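Local structure of D-alanyl-D-alanine carboxypeptidase (Streptococcus pneumoniae R6, 1XP4) at residues Ile306-Glu311 against Val372-Ile377; Ile283-Asp288 against Pro310-Leu315; Glu80-Pro85 against Ser104-Ala109; Ala108-Ala113 against Asn143-Asn148; Thr248-Ala253 against Thr265-Leu270. The protein probably trims the terminal D-alanine from peptidoglycan precursor peptides, acting as a serine-type D-Ala-D-Ala carboxypeptidase in cell wall synthesis. One frame throughout, in Å; residues are numbered along the deposited sequence.

In the fold
The five contacts fall into two regions of an elongated chain. Contacts 3 and 4 lie in the carboxypeptidase region, with centres about 9 Å apart; both use helix 106-117. Contact 3 holds the predicted catalytic Ser-104, and the two contacts lie beside the predicted Ser-41 and Lys-44. Contact 5 packs helix 262-277 on the central sheet of that region, its centre about 24 Å from those of contacts 3 and 4. This helix leads directly into strand 278-284, where contact 2 begins. Contacts 1 and 2, centred about 12 Å apart, share Pro-310 and Glu-311 and belong to the C-terminal domain. Contact 1 is centred about 52 Å from contact 3, far from the active site.

Contact 1 of 5, residues Ile306-Glu311 against Val372-Ile377; sequences IAVAPE and VADKKI
Three backbone hydrogen bonds join the short strand 307-308 to the end of strand 368-373, the two running antiparallel. Val-308 and Val-372 make a hydrogen-bonded pair: Val-308 N donates a hydrogen bond to Val-372 O over 2.6 Å, almost straight at 168°, and Val-372 N returns a more bent bond to Val-308 O at 2.7 Å. Both donors lie in the plane of the carbonyl they meet. Ala-307 and Ala-373 form the adjoining non-hydrogen-bonded pair. Past it, Asp-374 N reaches Ile-306 O at 2.9 Å, nearly along the C=O axis, so the ladder gains one bond beyond the strand residues themselves.

The apolar contacts gather on the face that carries Val-308 and Val-372. Here the CG of the Pro-310 ring lies against Val-372 CG2 at 3.6 Å, the two side chains crossing at about a right angle. The CG2 branch of Val-372 stands anti to the carbonyl carbon. Branching at CB suits both valines to an extended backbone, while the other face takes the small methyl groups of Ala-307 and Ala-373, the latter buried against Val-305 and Leu-340.

Asp-374 supplies the polar edge. Its CG sits between the backbone N and the carbonyl carbon (chi1 87°), which folds the carboxylate back across Val-308, with CG 3.8 Å from Val-308 CG2 in an oblique crossing. The acid suits this solvent-exposed end of the pairing.

The arrangement is a short antiparallel ladder in which 307-308 forms an outer strand of a three-stranded sheet, beside the middle strand 368-373, in the PBP5-type C-terminal domain.

Contact 2 of 5, residues Ile283-Asp288 against Pro310-Leu315; sequences IVQQGD and PEDIYL
Ile-283 holds CG1 in the crowded position between its backbone N and carbonyl carbon (chi1 59°), and an extended chi2 then carries CD1 over to the second segment. There CD1 meets Leu-315 CD1 at 3.5 Å, the two chains crossing at about a right angle, and Ile-313 CG2 at 3.9 Å. Leu-315 sets CG anti to its carbonyl carbon; Ile-313 turns CG2, anti to its backbone N, to the contact. Val-284 packs its CB against that of Ile-313, so branched aliphatic residues fill this side, which Phe-369 and Leu-349 cover.

Backbone bonds secure the strands. Ile-283 N donates to Ile-313 O and Ile-313 N to Val-284 O, each over 3.1 Å and in the carbonyl plane. Two residues, Ile-283 and Val-284, thus stand opposite one, Ile-313.

Farther on, side chains replace backbone partners. Asp-312 OD1 accepts from Gln-286 N at 2.8 Å, the donor arriving nearly along the C-O axis. Gln-286, with CG anti to its own N (chi1 169°), stretches out so that NE2 makes a weak bond to Pro-310 O at 3.3 Å.

Asp-288 N closes on Gln-285 O at 3.0 Å. Gly-287 fits the third place of this turn, because at its positive phi a CB would press on the carbonyl O of Gln-286.

The pattern is a classic beta bulge in an antiparallel pair, followed by a type II beta turn, within the C-terminal domain.

Contact 3 of 5, residues Glu80-Pro85 against Ser104-Ala109; sequences EASNIP and SANSAA
Asn-83 and the first turn of helix 106-117 face each other, the amide oxygen presented to the N-H of Ser-107. Asn-83 OD1 accepts from Ser-107 N at 2.9 Å; the bond is nearly straight (165°) and lies in the amide plane, on a lone pair of the oxygen. The methylene of Ser-107 turns toward the loop and brings its CB to 3.3 Å from Asn-83 OD1, while its OG is engaged by Pro-72 O. Ile-84 adds a loose apolar touch to Ala-105.

Ser-82 works beside Asn-83 through its carbonyl. Asn-106 N, although near Asn-83 OD1, donates to Ser-82 O at 3.1 Å, almost along the C=O axis, and Ala-105 CA approaches the same oxygen. Ser-82 OG, held in the crowded position between its own N and carbonyl carbon, makes a weak bond to Ser-104 O at 3.3 Å. Ala-105 occupies the N-cap position but has no side-chain oxygen to offer, so the N-H groups of Asn-106 and Ser-107 take their acceptors, Ser-82 O and Asn-83 OD1, from the loop 80-85.

Asn-106 sets CG anti to its carbonyl carbon (chi1 -63°). Its ND2 lies 3.3 Å from Ala-81 CB, and its OD1 is hydrogen-bonded to Lys-44 NZ. Ser-104, at positive phi (60°) after helix 93-103, bonds through OG to Ser-41 OG.

Ser-104, Ala-105 and Asn-106 match the SxN motif of penicillin-binding proteins. The loop 80-85 holds this motif's backbone through Asn-106 N, Ser-107 N and, weakly, Ser-104 O, which probably fixes Ser-104 and Asn-106 where they can meet the predicted nucleophile Ser-41 and proton acceptor Lys-44.

Contact 4 of 5, residues Ala108-Ala113 against Asn143-Asn148; sequences AAIALA and NTTGLN
Thr-144 gives up the most surface here, followed by Thr-145, and both pack on the helix through CG2. In each, CG2 stands anti to the carbonyl carbon, while OG1 takes the crowded position between the backbone N and the carbonyl carbon (chi1 67° and 61°). Threonine suits these buried places because one branch can pack while the other is held by a bond.

Thr-144 CG2 rests on the methyl of Ala-113, 4.0 Å from Ala-113 CB. Its OG1 also lies over the helix backbone at Ile-110, but its polar partner is Glu-120 OE2, so the buried hydroxyl is satisfied.

Thr-145 sends CG2 into the angle between two helix residues, 3.6 Å from Ile-110 CG1 and 4.0 Å from Ala-109 CB. It crosses Ile-110 obliquely. The alanines at 109 and 113, one helical turn apart, allow the loop to come close, and the larger Ile-110 fills the flank beside them. No hydrogen bond passes between the segments.

The loop keeps its shape by its own bonds. Asn-143 OD1 accepts from Gly-146 N at 3.0 Å, an Asx motif with the donor above the carbonyl plane, and Thr-145 OG1 accepts from Leu-147 N at 3.2 Å in an ST turn. Glycine suits position 146 because at its phi of 115° a CB would press on the carbonyl O of Thr-145.

The loop 143-148 therefore lies along one side of helix 106-117, with helix 120-133 covering Ala-113 and Thr-144 through Phe-123. Helix 93-103 packs on the same helix through Ala-108, Ala-111 and Leu-112, and Lys-44 of helix 44-57 bonds to Thr-145 O.

Contact 5 of 5, residues Thr248-Ala253 against Thr265-Leu270; sequences TVVLNA and TATSSL
Ala-266 is the first residue of the helical segment to meet the strand, its methyl directed at Val-250. The approach is loose, 4.5 Å from Ala-266 CB to Val-250 CG1, and the small side chain lets the helix backbone lie near the sheet.

Thr-267 comes next and buries the most surface on the helix side. With CG2 anti to the backbone N and OG1 anti to the carbonyl carbon (chi1 -64°), it offers both branches to the strand. Its CG2 meets Thr-248 CG2 at 3.5 Å, methyl to methyl in an oblique crossing. Its OG1 lies 3.8 Å from Val-250 CG2, yet the hydroxyl bonds to Arg-263 O one turn back in the helix. A threonine can thus cancel its polarity within the helix and still behave as an apolar neighbour.

Leu-270, one turn after Ala-266, stretches CG out anti to its backbone N (chi1 173°). Its CD2 comes tip to tip with Thr-248 OG1 at 3.9 Å and also reaches Val-250 CG2, more distantly. No hydrogen bond crosses the interface; the fit depends on Thr-248 and Val-250, alternate strand residues whose CB-branched side chains suit an extended backbone and both project toward the helix.

The local axes of strand 248-251 and helix 265-270 pass 9.1 Å apart at 138°. Strand 244-253 is the central strand of the five-stranded antiparallel sheet, between 17-21 and 234-241. Helix 262-277 covers one of its faces, while Val-249 and Leu-251 face the other way onto helix 170-183, the helix-sheet-helix layering of the penicillin-recognising fold.

Contact 1 of 5, residues Ile306-Glu311 against Val372-Ile377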
# COMPACT_ATOMS: atom_id res chain seq x y z
N ILE A 306 14.66 -31.20 -12.07
CA ILE A 306 13.29 -31.01 -11.71
C ILE A 306 13.27 -29.72 -10.92
O ILE A 306 14.05 -29.45 -10.02
CB ILE A 306 12.77 -32.19 -10.88
CG1 ILE A 306 12.83 -33.45 -11.73
CG2 ILE A 306 11.28 -31.95 -10.55
CD1 ILE A 306 11.47 -33.84 -12.31
N ALA A 307 12.45 -28.90 -11.57
CA ALA A 307 12.16 -27.60 -11.04
C ALA A 307 10.79 -27.69 -10.41
O ALA A 307 9.81 -27.87 -11.07
CB ALA A 307 12.09 -26.63 -12.22
N VAL A 308 11.09 -27.21 -9.21
CA VAL A 308 10.25 -27.44 -8.05
C VAL A 308 9.87 -26.15 -7.34
O VAL A 308 10.57 -25.15 -7.43
CB VAL A 308 10.99 -28.38 -7.09
CG1 VAL A 308 10.40 -28.30 -5.71
CG2 VAL A 308 10.93 -29.81 -7.60
N ALA A 309 8.75 -26.19 -6.62
CA ALA A 309 8.32 -25.03 -5.81
C ALA A 309 9.06 -24.98 -4.49
O ALA A 309 9.18 -25.98 -3.81
CB ALA A 309 6.82 -25.18 -5.60
N PRO A 310 9.66 -23.83 -4.10
CA PRO A 310 10.29 -24.12 -2.81
C PRO A 310 9.69 -23.19 -1.75
O PRO A 310 10.33 -22.65 -0.85
CB PRO A 310 11.72 -23.63 -3.00
CG PRO A 310 11.60 -22.32 -3.79
CD PRO A 310 10.25 -22.58 -4.61
N GLU A 311 8.37 -23.06 -1.92
CA GLU A 311 7.44 -22.52 -0.93
C GLU A 311 6.07 -22.91 -1.47
O GLU A 311 5.95 -23.35 -2.59
CB GLU A 311 7.54 -21.02 -0.83
CG GLU A 311 8.86 -20.57 -0.20
CD GLU A 311 8.92 -19.06 -0.04
OE1 GLU A 311 8.08 -18.36 -0.59
OE2 GLU A 311 9.78 -18.59 0.71
N VAL A 372 12.37 -23.46 -8.55
CA VAL A 372 13.75 -23.78 -8.24
C VAL A 372 14.25 -25.16 -8.68
O VAL A 372 13.46 -26.09 -8.85
CB VAL A 372 13.95 -23.61 -6.72
CG1 VAL A 372 15.16 -24.34 -6.25
CG2 VAL A 372 14.03 -22.13 -6.39
N ALA A 373 15.56 -25.27 -8.86
CA ALA A 373 16.20 -26.52 -9.24
C ALA A 373 16.36 -27.35 -7.97
O ALA A 373 16.90 -26.85 -6.98
CB ALA A 373 17.57 -26.24 -9.84
N ASP A 374 15.91 -28.60 -7.97
CA ASP A 374 16.03 -29.39 -6.75
C ASP A 374 17.10 -30.48 -6.83
O ASP A 374 16.91 -31.59 -6.34
CB ASP A 374 14.66 -29.98 -6.37
CG ASP A 374 14.37 -31.30 -7.04
OD1 ASP A 374 14.79 -31.48 -8.20
OD2 ASP A 374 13.72 -32.14 -6.39
N LYS A 375 18.24 -30.12 -7.41
CA LYS A 375 19.36 -31.04 -7.59
C LYS A 375 20.47 -30.24 -8.24
O LYS A 375 20.21 -29.21 -8.86
CB LYS A 375 18.92 -32.19 -8.50
CG LYS A 375 19.95 -33.24 -8.87
CD LYS A 375 19.28 -34.29 -9.75
CE LYS A 375 20.20 -35.40 -10.21
NZ LYS A 375 19.42 -36.57 -10.69
N LYS A 376 21.71 -30.69 -8.10
CA LYS A 376 22.84 -30.00 -8.71
C LYS A 376 23.23 -30.75 -9.98
O LYS A 376 23.01 -31.96 -10.07
CB LYS A 376 24.02 -29.97 -7.73
CG LYS A 376 25.33 -29.43 -8.29
CD LYS A 376 26.43 -29.52 -7.25
CE LYS A 376 27.78 -29.07 -7.78
NZ LYS A 376 28.83 -29.13 -6.72
N ILE A 377 23.79 -30.05 -10.96
CA ILE A 377 24.19 -30.69 -12.21
C ILE A 377 25.69 -30.53 -12.50
O ILE A 377 26.29 -29.51 -12.16
CB ILE A 377 23.39 -30.14 -13.40
CG1 ILE A 377 21.90 -30.13 -13.06
CG2 ILE A 377 23.62 -31.00 -14.63
CD1 ILE A 377 21.30 -31.51 -12.83

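Contact 2 of 5, residues Ile283-Asp288 against Pro310-Leu315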
# COMPACT_ATOMS: atom_id res chain seq x y z
N ILE A 283 -2.19 -24.70 -5.51
CA ILE A 283 -2.00 -25.47 -6.74
C ILE A 283 -0.73 -26.32 -6.74
O ILE A 283 -0.72 -27.41 -7.31
CB ILE A 283 -1.97 -24.56 -7.99
CG1 ILE A 283 -0.86 -23.53 -7.87
CG2 ILE A 283 -3.33 -23.91 -8.18
CD1 ILE A 283 -0.61 -22.74 -9.15
N VAL A 284 0.33 -25.81 -6.13
CA VAL A 284 1.58 -26.55 -6.07
C VAL A 284 2.09 -26.57 -4.64
O VAL A 284 2.02 -25.58 -3.92
CB VAL A 284 2.67 -25.93 -6.99
CG1 VAL A 284 3.93 -26.79 -6.97
CG2 VAL A 284 2.14 -25.82 -8.40
N GLN A 285 2.59 -27.73 -4.23
CA GLN A 285 3.10 -27.94 -2.89
C GLN A 285 4.61 -27.74 -2.91
O GLN A 285 5.28 -28.08 -3.89
CB GLN A 285 2.79 -29.37 -2.46
CG GLN A 285 2.38 -29.54 -1.02
CD GLN A 285 0.95 -30.04 -0.91
OE1 GLN A 285 0.42 -30.64 -1.85
NE2 GLN A 285 0.33 -29.81 0.25
N GLN A 286 5.14 -27.19 -1.83
CA GLN A 286 6.57 -26.98 -1.73
C GLN A 286 7.28 -28.30 -1.94
O GLN A 286 6.86 -29.33 -1.41
CB GLN A 286 6.91 -26.41 -0.36
CG GLN A 286 8.39 -26.39 -0.06
CD GLN A 286 8.66 -25.89 1.34
OE1 GLN A 286 8.16 -26.45 2.31
NE2 GLN A 286 9.46 -24.83 1.44
N GLY A 287 8.36 -28.28 -2.72
CA GLY A 287 9.13 -29.48 -3.00
C GLY A 287 8.67 -30.21 -4.24
O GLY A 287 9.42 -31.00 -4.82
N ASP A 288 7.43 -29.96 -4.65
CA ASP A 288 6.88 -30.61 -5.83
C ASP A 288 7.10 -29.87 -7.15
O ASP A 288 7.74 -28.83 -7.21
CB ASP A 288 5.38 -30.86 -5.62
CG ASP A 288 5.12 -31.88 -4.54
OD1 ASP A 288 6.09 -32.50 -4.05
OD2 ASP A 288 3.94 -32.07 -4.17
N PRO A 310 9.66 -23.83 -4.10
CA PRO A 310 10.29 -24.12 -2.81
C PRO A 310 9.69 -23.19 -1.75
O PRO A 310 10.33 -22.65 -0.85
CB PRO A 310 11.72 -23.63 -3.00
CG PRO A 310 11.60 -22.32 -3.79
CD PRO A 310 10.25 -22.58 -4.61
N GLU A 311 8.37 -23.06 -1.92
CA GLU A 311 7.44 -22.52 -0.93
C GLU A 311 6.07 -22.91 -1.47
O GLU A 311 5.95 -23.35 -2.59
CB GLU A 311 7.54 -21.02 -0.83
CG GLU A 311 8.86 -20.57 -0.20
CD GLU A 311 8.92 -19.06 -0.04
OE1 GLU A 311 8.08 -18.36 -0.59
OE2 GLU A 311 9.78 -18.59 0.71
N ASP A 312 5.02 -22.77 -0.66
CA ASP A 312 3.74 -23.23 -1.20
C ASP A 312 3.13 -22.15 -2.16
O ASP A 312 3.08 -20.98 -1.85
CB ASP A 312 2.78 -23.48 0.00
CG ASP A 312 2.84 -24.93 0.55
OD1 ASP A 312 3.45 -25.76 -0.08
OD2 ASP A 312 2.26 -25.21 1.59
N ILE A 313 2.61 -22.57 -3.31
CA ILE A 313 2.03 -21.64 -4.26
C ILE A 313 0.51 -21.66 -4.26
O ILE A 313 -0.10 -22.72 -4.39
CB ILE A 313 2.56 -21.93 -5.69
CG1 ILE A 313 4.08 -21.78 -5.70
CG2 ILE A 313 1.92 -20.97 -6.69
CD1 ILE A 313 4.72 -22.02 -7.05
N TYR A 314 -0.08 -20.48 -4.10
CA TYR A 314 -1.53 -20.31 -4.10
C TYR A 314 -1.92 -19.31 -5.19
O TYR A 314 -1.10 -18.50 -5.63
CB TYR A 314 -2.03 -19.79 -2.75
CG TYR A 314 -1.87 -20.75 -1.59
CD1 TYR A 314 -0.63 -20.94 -0.98
CD2 TYR A 314 -2.97 -21.44 -1.08
CE1 TYR A 314 -0.49 -21.81 0.10
CE2 TYR A 314 -2.84 -22.31 -0.00
CZ TYR A 314 -1.60 -22.49 0.59
OH TYR A 314 -1.47 -23.34 1.66
N LEU A 315 -3.18 -19.38 -5.60
CA LEU A 315 -3.73 -18.48 -6.62
C LEU A 315 -5.10 -18.02 -6.17
O LEU A 315 -5.79 -18.73 -5.44
CB LEU A 315 -3.89 -19.20 -7.95
CG LEU A 315 -2.68 -19.83 -8.63
CD1 LEU A 315 -3.17 -20.44 -9.91
CD2 LEU A 315 -1.60 -18.81 -8.91

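Contact 3 of 5, residues Glu80-Pro85 against Ser104-Ala109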
# COMPACT_ATOMS: atom_id res chain seq x y z
N GLU A 80 -7.45 23.93 12.62
CA GLU A 80 -8.21 22.74 12.92
C GLU A 80 -7.76 21.74 11.87
O GLU A 80 -8.46 21.43 10.90
CB GLU A 80 -9.71 23.05 12.87
CG GLU A 80 -10.11 24.13 13.90
CD GLU A 80 -9.48 23.90 15.27
OE1 GLU A 80 -8.23 23.80 15.36
OE2 GLU A 80 -10.22 23.82 16.27
N ALA A 81 -6.53 21.30 12.08
CA ALA A 81 -5.83 20.33 11.25
C ALA A 81 -5.35 19.33 12.28
O ALA A 81 -4.68 19.71 13.24
CB ALA A 81 -4.64 20.98 10.55
N SER A 82 -5.70 18.06 12.10
CA SER A 82 -5.29 17.04 13.05
C SER A 82 -3.80 17.12 13.33
O SER A 82 -2.96 16.89 12.45
CB SER A 82 -5.70 15.65 12.56
OG SER A 82 -5.48 15.50 11.17
N ASN A 83 -3.47 17.49 14.56
CA ASN A 83 -2.10 17.63 15.00
C ASN A 83 -2.01 17.29 16.48
O ASN A 83 -2.99 16.90 17.11
CB ASN A 83 -1.61 19.06 14.80
CG ASN A 83 -0.73 19.21 13.57
OD1 ASN A 83 0.21 18.44 13.37
ND2 ASN A 83 -1.01 20.22 12.76
N ILE A 84 -0.81 17.45 17.02
CA ILE A 84 -0.55 17.17 18.42
C ILE A 84 0.47 18.21 18.88
O ILE A 84 1.22 18.75 18.08
CB ILE A 84 0.03 15.75 18.60
CG1 ILE A 84 1.37 15.63 17.88
CG2 ILE A 84 -0.93 14.72 18.04
CD1 ILE A 84 1.99 14.26 17.96
N PRO A 85 0.49 18.51 20.19
CA PRO A 85 1.43 19.50 20.70
C PRO A 85 2.87 19.16 20.33
O PRO A 85 3.28 18.01 20.44
CB PRO A 85 1.20 19.44 22.20
CG PRO A 85 -0.25 19.05 22.30
CD PRO A 85 -0.36 17.98 21.27
N SER A 104 -2.17 11.15 12.10
CA SER A 104 -2.32 12.00 10.93
C SER A 104 -1.89 13.44 11.23
O SER A 104 -2.39 14.40 10.63
CB SER A 104 -3.78 11.98 10.46
OG SER A 104 -3.91 12.56 9.16
N ALA A 105 -0.94 13.60 12.15
CA ALA A 105 -0.42 14.92 12.49
C ALA A 105 0.23 15.56 11.26
O ALA A 105 1.21 15.04 10.73
CB ALA A 105 0.60 14.80 13.61
N ASN A 106 -0.31 16.70 10.82
CA ASN A 106 0.23 17.37 9.64
C ASN A 106 1.61 17.99 9.85
O ASN A 106 2.45 17.99 8.95
CB ASN A 106 -0.75 18.43 9.14
CG ASN A 106 -2.07 17.83 8.67
OD1 ASN A 106 -2.10 16.99 7.78
ND2 ASN A 106 -3.17 18.27 9.28
N SER A 107 1.86 18.53 11.04
CA SER A 107 3.16 19.12 11.32
C SER A 107 4.22 18.03 11.36
O SER A 107 5.40 18.30 11.14
CB SER A 107 3.13 19.89 12.62
OG SER A 107 2.43 21.11 12.43
N ALA A 108 3.80 16.81 11.63
CA ALA A 108 4.73 15.69 11.63
C ALA A 108 5.15 15.47 10.16
O ALA A 108 6.34 15.35 9.85
CB ALA A 108 4.06 14.43 12.17
N ALA A 109 4.17 15.43 9.27
CA ALA A 109 4.42 15.24 7.85
C ALA A 109 5.32 16.34 7.29
O ALA A 109 6.37 16.06 6.71
CB ALA A 109 3.11 15.20 7.07

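Contact 4 of 5, residues Ala108-Ala113 against Asn143-Asn148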
# COMPACT_ATOMS: atom_id res chain seq x y z
N ALA A 108 3.80 16.81 11.63
CA ALA A 108 4.73 15.69 11.63
C ALA A 108 5.15 15.47 10.16
O ALA A 108 6.34 15.35 9.85
CB ALA A 108 4.06 14.43 12.17
N ALA A 109 4.17 15.43 9.27
CA ALA A 109 4.42 15.24 7.85
C ALA A 109 5.32 16.34 7.29
O ALA A 109 6.37 16.06 6.71
CB ALA A 109 3.11 15.20 7.07
N ILE A 110 4.89 17.58 7.46
CA ILE A 110 5.65 18.72 6.96
C ILE A 110 7.08 18.68 7.48
O ILE A 110 8.03 18.76 6.69
CB ILE A 110 5.00 20.05 7.38
CG1 ILE A 110 3.58 20.13 6.81
CG2 ILE A 110 5.83 21.21 6.88
CD1 ILE A 110 2.82 21.38 7.20
N ALA A 111 7.23 18.55 8.79
CA ALA A 111 8.56 18.49 9.38
C ALA A 111 9.46 17.47 8.67
O ALA A 111 10.58 17.79 8.26
CB ALA A 111 8.45 18.16 10.87
N LEU A 112 8.97 16.24 8.51
CA LEU A 112 9.74 15.20 7.84
C LEU A 112 10.15 15.62 6.43
O LEU A 112 11.27 15.38 5.98
CB LEU A 112 8.92 13.91 7.78
CG LEU A 112 8.77 13.14 9.09
CD1 LEU A 112 7.70 12.06 8.96
CD2 LEU A 112 10.12 12.53 9.47
N ALA A 113 9.21 16.26 5.73
CA ALA A 113 9.43 16.72 4.36
C ALA A 113 10.55 17.76 4.27
O ALA A 113 11.42 17.66 3.39
CB ALA A 113 8.13 17.29 3.79
N ASN A 143 0.74 19.45 -1.90
CA ASN A 143 1.30 19.42 -0.55
C ASN A 143 1.53 18.01 -0.05
O ASN A 143 1.09 17.04 -0.66
CB ASN A 143 0.44 20.21 0.45
CG ASN A 143 -1.04 19.87 0.38
OD1 ASN A 143 -1.44 18.73 0.62
ND2 ASN A 143 -1.85 20.86 0.07
N THR A 144 2.24 17.91 1.06
CA THR A 144 2.59 16.63 1.64
C THR A 144 1.63 16.12 2.69
O THR A 144 1.78 15.01 3.17
CB THR A 144 3.95 16.70 2.32
OG1 THR A 144 3.85 17.56 3.47
CG2 THR A 144 4.98 17.26 1.38
N THR A 145 0.63 16.93 3.04
CA THR A 145 -0.31 16.53 4.08
C THR A 145 -1.65 16.01 3.62
O THR A 145 -2.13 14.99 4.12
CB THR A 145 -0.55 17.69 5.05
OG1 THR A 145 -1.11 18.80 4.34
CG2 THR A 145 0.76 18.15 5.68
N GLY A 146 -2.27 16.69 2.68
CA GLY A 146 -3.57 16.26 2.21
C GLY A 146 -4.60 17.32 2.58
O GLY A 146 -5.76 17.23 2.19
N LEU A 147 -4.16 18.31 3.34
CA LEU A 147 -5.04 19.41 3.73
C LEU A 147 -5.37 20.22 2.47
O LEU A 147 -4.79 20.02 1.40
CB LEU A 147 -4.33 20.35 4.70
CG LEU A 147 -3.77 19.90 6.04
CD1 LEU A 147 -2.59 20.80 6.40
CD2 LEU A 147 -4.83 19.95 7.10
N ASN A 148 -6.31 21.15 2.62
CA ASN A 148 -6.68 22.01 1.52
C ASN A 148 -5.75 23.21 1.68
O ASN A 148 -5.36 23.55 2.80
CB ASN A 148 -8.14 22.43 1.66
CG ASN A 148 -8.61 23.29 0.52
OD1 ASN A 148 -8.41 24.51 0.53
ND2 ASN A 148 -9.23 22.67 -0.48

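Contact 5 of 5, residues Thr248-Ala253 against Thr265-Leu270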
# COMPACT_ATOMS: atom_id res chain seq x y z
N THR A 248 -7.44 -2.22 0.59
CA THR A 248 -8.73 -1.59 0.40
C THR A 248 -8.66 -0.08 0.30
O THR A 248 -7.98 0.58 1.10
CB THR A 248 -9.67 -2.00 1.57
OG1 THR A 248 -10.33 -3.23 1.24
CG2 THR A 248 -10.70 -0.92 1.88
N VAL A 249 -9.35 0.47 -0.69
CA VAL A 249 -9.43 1.91 -0.78
C VAL A 249 -10.88 2.33 -0.92
O VAL A 249 -11.56 2.06 -1.88
CB VAL A 249 -8.63 2.29 -2.01
CG1 VAL A 249 -8.56 3.78 -2.13
CG2 VAL A 249 -7.21 1.72 -1.90
N VAL A 250 -11.42 2.96 0.14
CA VAL A 250 -12.78 3.49 0.10
C VAL A 250 -12.68 5.04 0.19
O VAL A 250 -12.38 5.58 1.23
CB VAL A 250 -13.50 2.94 1.35
CG1 VAL A 250 -14.69 3.83 1.76
CG2 VAL A 250 -14.02 1.53 1.17
N LEU A 251 -12.94 5.79 -0.93
CA LEU A 251 -12.84 7.27 -0.78
C LEU A 251 -13.99 8.09 -1.34
O LEU A 251 -13.80 8.95 -2.19
CB LEU A 251 -11.60 7.87 -1.44
CG LEU A 251 -10.68 6.91 -2.17
CD1 LEU A 251 -10.50 7.30 -3.63
CD2 LEU A 251 -9.30 6.97 -1.57
N ASN A 252 -15.19 7.74 -0.91
CA ASN A 252 -15.99 8.80 -0.39
C ASN A 252 -17.24 8.21 0.22
O ASN A 252 -18.27 8.05 -0.43
CB ASN A 252 -16.38 9.68 -1.54
CG ASN A 252 -16.75 11.01 -0.96
OD1 ASN A 252 -16.57 12.07 -1.58
ND2 ASN A 252 -17.19 10.97 0.30
N ALA A 253 -17.13 7.76 1.51
CA ALA A 253 -18.11 6.87 2.05
C ALA A 253 -19.33 7.66 2.27
O ALA A 253 -19.26 8.80 2.68
CB ALA A 253 -17.62 6.29 3.37
N THR A 265 -17.26 0.62 8.28
CA THR A 265 -18.40 -0.26 8.09
C THR A 265 -18.43 -0.65 6.62
O THR A 265 -18.63 -1.82 6.27
CB THR A 265 -19.73 0.46 8.42
OG1 THR A 265 -19.67 0.99 9.75
CG2 THR A 265 -20.89 -0.52 8.33
N ALA A 266 -18.22 0.35 5.77
CA ALA A 266 -18.19 0.16 4.33
C ALA A 266 -17.05 -0.77 3.94
O ALA A 266 -17.20 -1.60 3.05
CB ALA A 266 -18.04 1.50 3.63
N THR A 267 -15.91 -0.60 4.60
CA THR A 267 -14.74 -1.44 4.33
C THR A 267 -15.04 -2.86 4.80
O THR A 267 -14.80 -3.83 4.09
CB THR A 267 -13.47 -0.96 5.08
OG1 THR A 267 -13.10 0.35 4.61
CG2 THR A 267 -12.32 -1.93 4.84
N SER A 268 -15.57 -2.97 6.01
CA SER A 268 -15.92 -4.27 6.55
C SER A 268 -16.91 -4.91 5.58
O SER A 268 -16.89 -6.12 5.35
CB SER A 268 -16.55 -4.13 7.93
OG SER A 268 -16.70 -5.41 8.53
N SER A 269 -17.76 -4.09 4.98
CA SER A 269 -18.75 -4.58 4.04
C SER A 269 -18.08 -5.11 2.78
O SER A 269 -18.46 -6.15 2.25
CB SER A 269 -19.71 -3.46 3.66
OG SER A 269 -20.65 -3.92 2.71
N LEU A 270 -17.07 -4.37 2.32
CA LEU A 270 -16.32 -4.75 1.13
C LEU A 270 -15.57 -6.07 1.34
O LEU A 270 -15.44 -6.86 0.40
CB LEU A 270 -15.33 -3.63 0.77
CG LEU A 270 -14.29 -3.84 -0.35
CD1 LEU A 270 -14.92 -4.46 -1.58
CD2 LEU A 270 -13.66 -2.50 -0.69